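Local coordinates for type VII secretion system protein EssB (Staphylococcus aureus, PDB 4ANN) that forms part of the membrane-bound type VII (Ess) secretion system and is thought to be required for secretion of EsxA and EsxB, this fragment being its cytoplasmic part, at residues A137-L140 with T141-A145; F111-R114 with D115-I119. All blocks are in the same frame, centred on the assembly; numbering follows the deposited sequence.

Contact 1 (A137-L140 with T141-A145); sequences AEFL and TRYKA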
loop_
_atom_site.group_PDB
_atom_site.type_symbol
_atom_site.label_atom_id
_atom_site.label_comp_id
_atom_site.label_asym_id
_atom_site.label_seq_id
_atom_site.Cartn_x
_atom_site.Cartn_y
_atom_site.Cartn_z
ATOM N N ALA A 137 -5.929 12.801 -2.198
ATOM C CA ALA A 137 -5.150 13.555 -1.216
ATOM C C ALA A 137 -4.586 12.611 -0.160
ATOM O O ALA A 137 -3.458 12.747 0.251
ATOM C CB ALA A 137 -6.011 14.680 -0.637
ATOM N N GLU A 138 -5.354 11.622 0.300
ATOM C CA GLU A 138 -4.834 10.736 1.330
ATOM C C GLU A 138 -3.854 9.723 0.769
ATOM O O GLU A 138 -2.915 9.288 1.453
ATOM C CB GLU A 138 -6.049 10.130 2.070
ATOM C CG GLU A 138 -5.585 8.912 2.824
ATOM C CD GLU A 138 -5.263 8.686 4.258
ATOM O OE1 GLU A 138 -4.324 9.184 4.871
ATOM O OE2 GLU A 138 -5.980 7.827 4.825
ATOM N N PHE A 139 -3.964 9.319 -0.497
ATOM C CA PHE A 139 -2.941 8.522 -1.164
ATOM C C PHE A 139 -1.617 9.309 -1.208
ATOM O O PHE A 139 -0.526 8.778 -0.914
ATOM C CB PHE A 139 -3.405 8.183 -2.592
ATOM C CG PHE A 139 -2.364 7.350 -3.347
ATOM C CD1 PHE A 139 -2.265 5.996 -3.173
ATOM C CD2 PHE A 139 -1.444 7.954 -4.205
ATOM C CE1 PHE A 139 -1.356 5.188 -3.829
ATOM C CE2 PHE A 139 -0.522 7.161 -4.862
ATOM C CZ PHE A 139 -0.397 5.825 -4.645
ATOM N N LEU A 140 -1.685 10.582 -1.536
ATOM C CA LEU A 140 -0.479 11.414 -1.581
ATOM C C LEU A 140 0.142 11.543 -0.212
ATOM O O LEU A 140 1.375 11.448 -0.109
ATOM C CB LEU A 140 -0.818 12.776 -2.186
ATOM C CG LEU A 140 0.360 13.708 -2.308
ATOM C CD1 LEU A 140 1.492 13.057 -3.153
ATOM C CD2 LEU A 140 -0.092 15.033 -2.937
ATOM N N THR A 141 -0.638 11.788 0.839
ATOM C CA THR A 141 -0.055 11.891 2.171
ATOM C C THR A 141 0.656 10.592 2.540
ATOM O O THR A 141 1.748 10.601 3.113
ATOM C CB THR A 141 -1.179 12.194 3.183
ATOM O OG1 THR A 141 -1.665 13.500 2.901
ATOM C CG2 THR A 141 -0.678 12.172 4.605
ATOM N N ARG A 142 -0.002 9.462 2.284
ATOM C CA ARG A 142 0.605 8.158 2.606
ATOM C C ARG A 142 1.879 7.917 1.796
ATOM O O ARG A 142 2.884 7.399 2.325
ATOM C CB ARG A 142 -0.432 7.068 2.427
ATOM C CG ARG A 142 -1.511 7.092 3.464
ATOM C CD ARG A 142 -2.685 6.161 3.134
ATOM N NE ARG A 142 -3.547 6.084 4.291
ATOM C CZ ARG A 142 -3.435 5.211 5.280
ATOM N NH1 ARG A 142 -2.570 4.183 5.277
ATOM N NH2 ARG A 142 -4.257 5.306 6.291
ATOM N N TYR A 143 1.888 8.282 0.517
ATOM C CA TYR A 143 3.092 8.137 -0.307
ATOM C C TYR A 143 4.233 8.985 0.246
ATOM O O TYR A 143 5.370 8.527 0.376
ATOM C CB TYR A 143 2.702 8.457 -1.759
ATOM C CG TYR A 143 3.647 8.005 -2.818
ATOM C CD1 TYR A 143 4.900 7.434 -2.654
ATOM C CD2 TYR A 143 3.234 8.147 -4.129
ATOM C CE1 TYR A 143 5.687 7.074 -3.723
ATOM C CE2 TYR A 143 4.018 7.781 -5.213
ATOM C CZ TYR A 143 5.242 7.207 -4.995
ATOM O OH TYR A 143 6.031 6.841 -6.081
ATOM N N LYS A 144 3.938 10.232 0.617
ATOM C CA LYS A 144 4.914 11.086 1.229
ATOM C C LYS A 144 5.498 10.465 2.485
ATOM O O LYS A 144 6.709 10.509 2.728
ATOM C CB LYS A 144 4.303 12.455 1.552
ATOM C CG LYS A 144 4.002 13.312 0.348
ATOM C CD LYS A 144 3.198 14.545 0.664
ATOM C CE LYS A 144 3.117 15.495 -0.495
ATOM N NZ LYS A 144 2.290 16.705 -0.151
ATOM N N ALA A 145 4.619 9.910 3.321
ATOM C CA ALA A 145 5.061 9.286 4.550
ATOM C C ALA A 145 5.982 8.096 4.272
ATOM O O ALA A 145 6.992 7.914 4.972
ATOM C CB ALA A 145 3.893 8.891 5.415
HETATM O O HOH W 1 -5.157 8.250 7.282
#
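From A137–T141 to L140–K144, four successive i to i+4 backbone bonds run through regular helix, the shortest joining Y143 N to F139 O at 2.8 Å. The same spacing pairs the side chains. E138 has two modelled conformers; in the one described its chain bends at chi2 (101°) and brings OE2 within 3.0 Å of R142 NE, a salt bridge whose N-H...O hydrogen bond is nearly straight (167°). The carboxylate lies at the guanidinium edge, yet NE meets OE2 from above the carboxylate plane, the two planes being 81° apart. A water donates to OE2 and accepts from R142 NH2, bridging both groups, while NH1 reaches the carbonyl of L105. F139 and Y143 point the same way, side by side, F139 CE2 lying 4.0 Å from Y143 CD2; their rings are oblique, and the tyrosine hydroxyl bonds to L87 O. K144, extended beyond CG, crosses L140 with CE 3.8 Å from L140 CG before NZ bonds to the carbonyls of I178 and A180. Such i, i+4 pairings are those of an alpha-helix, here packed with F139, L140 and Y143 against L183 and L186 of helix 183-192, and E138, R142 and A145 beside helix 157-162.

Contact 2 (F111-R114 with D115-I119); sequences FFTR and DGLPI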
loop_
_atom_site.group_PDB
_atom_site.type_symbol
_atom_site.label_atom_id
_atom_site.label_comp_id
_atom_site.label_asym_id
_atom_site.label_seq_id
_atom_site.Cartn_x
_atom_site.Cartn_y
_atom_site.Cartn_z
ATOM N N PHE A 111 4.636 -4.567 -0.397
ATOM C CA PHE A 111 5.726 -5.468 -0.714
ATOM C C PHE A 111 6.230 -5.162 -2.121
ATOM O O PHE A 111 5.560 -4.451 -2.878
ATOM C CB PHE A 111 5.280 -6.942 -0.650
ATOM C CG PHE A 111 4.784 -7.351 0.723
ATOM C CD1 PHE A 111 3.520 -7.002 1.142
ATOM C CD2 PHE A 111 5.589 -8.054 1.572
ATOM C CE1 PHE A 111 3.055 -7.364 2.381
ATOM C CE2 PHE A 111 5.144 -8.420 2.831
ATOM C CZ PHE A 111 3.871 -8.069 3.237
ATOM N N PHE A 112 7.395 -5.696 -2.454
ATOM C CA PHE A 112 7.977 -5.535 -3.778
ATOM C C PHE A 112 8.353 -6.857 -4.371
ATOM O O PHE A 112 8.836 -7.763 -3.677
ATOM C CB PHE A 112 9.217 -4.625 -3.727
ATOM C CG PHE A 112 8.900 -3.206 -3.361
ATOM C CD1 PHE A 112 8.536 -2.297 -4.315
ATOM C CD2 PHE A 112 8.977 -2.781 -2.025
ATOM C CE1 PHE A 112 8.269 -0.959 -4.000
ATOM C CE2 PHE A 112 8.719 -1.450 -1.738
ATOM C CZ PHE A 112 8.360 -0.544 -2.686
ATOM N N THR A 113 8.142 -6.958 -5.687
ATOM C CA THR A 113 8.643 -8.128 -6.412
ATOM C C THR A 113 10.147 -8.051 -6.569
ATOM O O THR A 113 10.800 -7.048 -6.233
ATOM C CB THR A 113 7.993 -8.167 -7.807
ATOM O OG1 THR A 113 8.528 -7.097 -8.577
ATOM C CG2 THR A 113 6.492 -8.093 -7.778
ATOM N N ARG A 114 10.760 -9.106 -7.124
ATOM C CA ARG A 114 12.185 -9.118 -7.386
ATOM C C ARG A 114 12.612 -8.031 -8.371
ATOM O O ARG A 114 13.795 -7.656 -8.373
ATOM C CB ARG A 114 12.608 -10.499 -7.919
ATOM C CG ARG A 114 12.736 -11.518 -6.812
ATOM C CD ARG A 114 12.901 -12.916 -7.368
ATOM N NE ARG A 114 12.307 -13.937 -6.476
ATOM C CZ ARG A 114 12.961 -14.372 -5.403
ATOM N NH1 ARG A 114 14.183 -13.918 -5.067
ATOM N NH2 ARG A 114 12.433 -15.291 -4.597
ATOM N N ASP A 115 11.711 -7.531 -9.185
ATOM C CA ASP A 115 11.950 -6.389 -10.063
ATOM C C ASP A 115 11.723 -5.036 -9.425
ATOM O O ASP A 115 11.933 -4.019 -10.088
ATOM C CB ASP A 115 11.129 -6.484 -11.330
ATOM C CG ASP A 115 11.891 -7.288 -12.371
ATOM O OD1 ASP A 115 13.043 -6.925 -12.775
ATOM O OD2 ASP A 115 11.415 -8.385 -12.714
ATOM N N GLY A 116 11.292 -5.007 -8.156
ATOM C CA GLY A 116 11.029 -3.720 -7.517
ATOM C C GLY A 116 9.689 -3.111 -7.824
ATOM O O GLY A 116 9.496 -1.904 -7.658
ATOM N N LEU A 117 8.742 -3.920 -8.258
ATOM C CA LEU A 117 7.369 -3.448 -8.503
ATOM C C LEU A 117 6.527 -3.719 -7.275
ATOM O O LEU A 117 6.679 -4.704 -6.586
ATOM C CB LEU A 117 6.747 -4.123 -9.719
ATOM C CG LEU A 117 7.458 -3.839 -11.066
ATOM C CD1 LEU A 117 6.698 -4.587 -12.154
ATOM C CD2 LEU A 117 7.511 -2.365 -11.354
ATOM N N PRO A 118 5.597 -2.760 -6.954
ATOM C CA PRO A 118 4.835 -2.837 -5.704
ATOM C C PRO A 118 3.674 -3.815 -5.823
ATOM O O PRO A 118 3.000 -3.952 -6.842
ATOM C CB PRO A 118 4.321 -1.425 -5.552
ATOM C CG PRO A 118 4.106 -0.945 -6.978
ATOM C CD PRO A 118 5.322 -1.525 -7.687
ATOM N N ILE A 119 3.417 -4.416 -4.669
ATOM C CA ILE A 119 2.386 -5.418 -4.451
ATOM C C ILE A 119 1.685 -5.136 -3.128
ATOM O O ILE A 119 2.343 -4.923 -2.089
ATOM C CB ILE A 119 3.068 -6.813 -4.416
ATOM C CG1 ILE A 119 3.935 -7.106 -5.652
ATOM C CG2 ILE A 119 2.069 -7.907 -4.179
ATOM C CD1 ILE A 119 3.074 -7.216 -6.907
#
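F111 and I119 form an antiparallel hydrogen-bonded pair, F111 N giving to I119 O at 2.9 Å and I119 N to F111 O. F112 faces P118 in the next, non-hydrogen-bonded pair, on the other side of the sheet from F111 and I119. A type I turn from T113 to G116 then reverses the chain, and T113 binds it through both side chain and backbone. Its CB lies 3.9 Å from L117 O. From there the side chain divides: with chi1 at 70°, OG1 sits between the backbone N and the carbonyl carbon and looks into the turn, where it accepts a bond from L117 N at 3.2 Å and a weak one from D115 N. CG2, the other branch, crosses the I119 side chain at about a right angle; its 3.5 Å approach to I119 CG1 is tight, although I119 has a second conformer and this closeness holds for one of them. The T113 backbone is gripped as well, its N giving to L117 O at 2.8 Å and its O receiving G116 N from above the carbonyl plane. G116 takes up left-handed helical backbone angles (phi 82°, psi 21°), and together with L117 opposite T113 makes a classic G1 beta bulge after the type I turn. F112 CD1 lies 3.5 Å from G116 O, which also accepts a hydrogen bond from N89 ND2. The hairpin supplies two of the three strands of an antiparallel sheet, 110-112 in the middle and 118-120 at an edge, with F112 pairing with T70 of strand 70-71. Helix 80-89 covers the F112 and P118 face: Y86 meets the F112 ring, N89 touches L117 and P118, and R85 holds the D115 carbonyl.

How the contacts relate
Coming from the N terminus, the chain passes through strand 70-71 and helix 80-89 before reaching contact 2, which closes the hairpin between strands 110-112 and 118-120. Strand 124-125 follows, and only then does the chain enter helix 136-151, whose first turns hold contact 1. The two are strictly in series: neither nests within the other nor crosses it, and contact 1 closes nothing larger than helical turns. The centres of contact 1 and contact 2 lie about 19 Å apart, and the nearest atoms of contact 1 and contact 2 about 8 Å apart. Helix 80-89 is their common neighbour, bonded to the hairpin through R85 and N89 and to helix 136-151 through L87, thereby tying the sheet to the helical part.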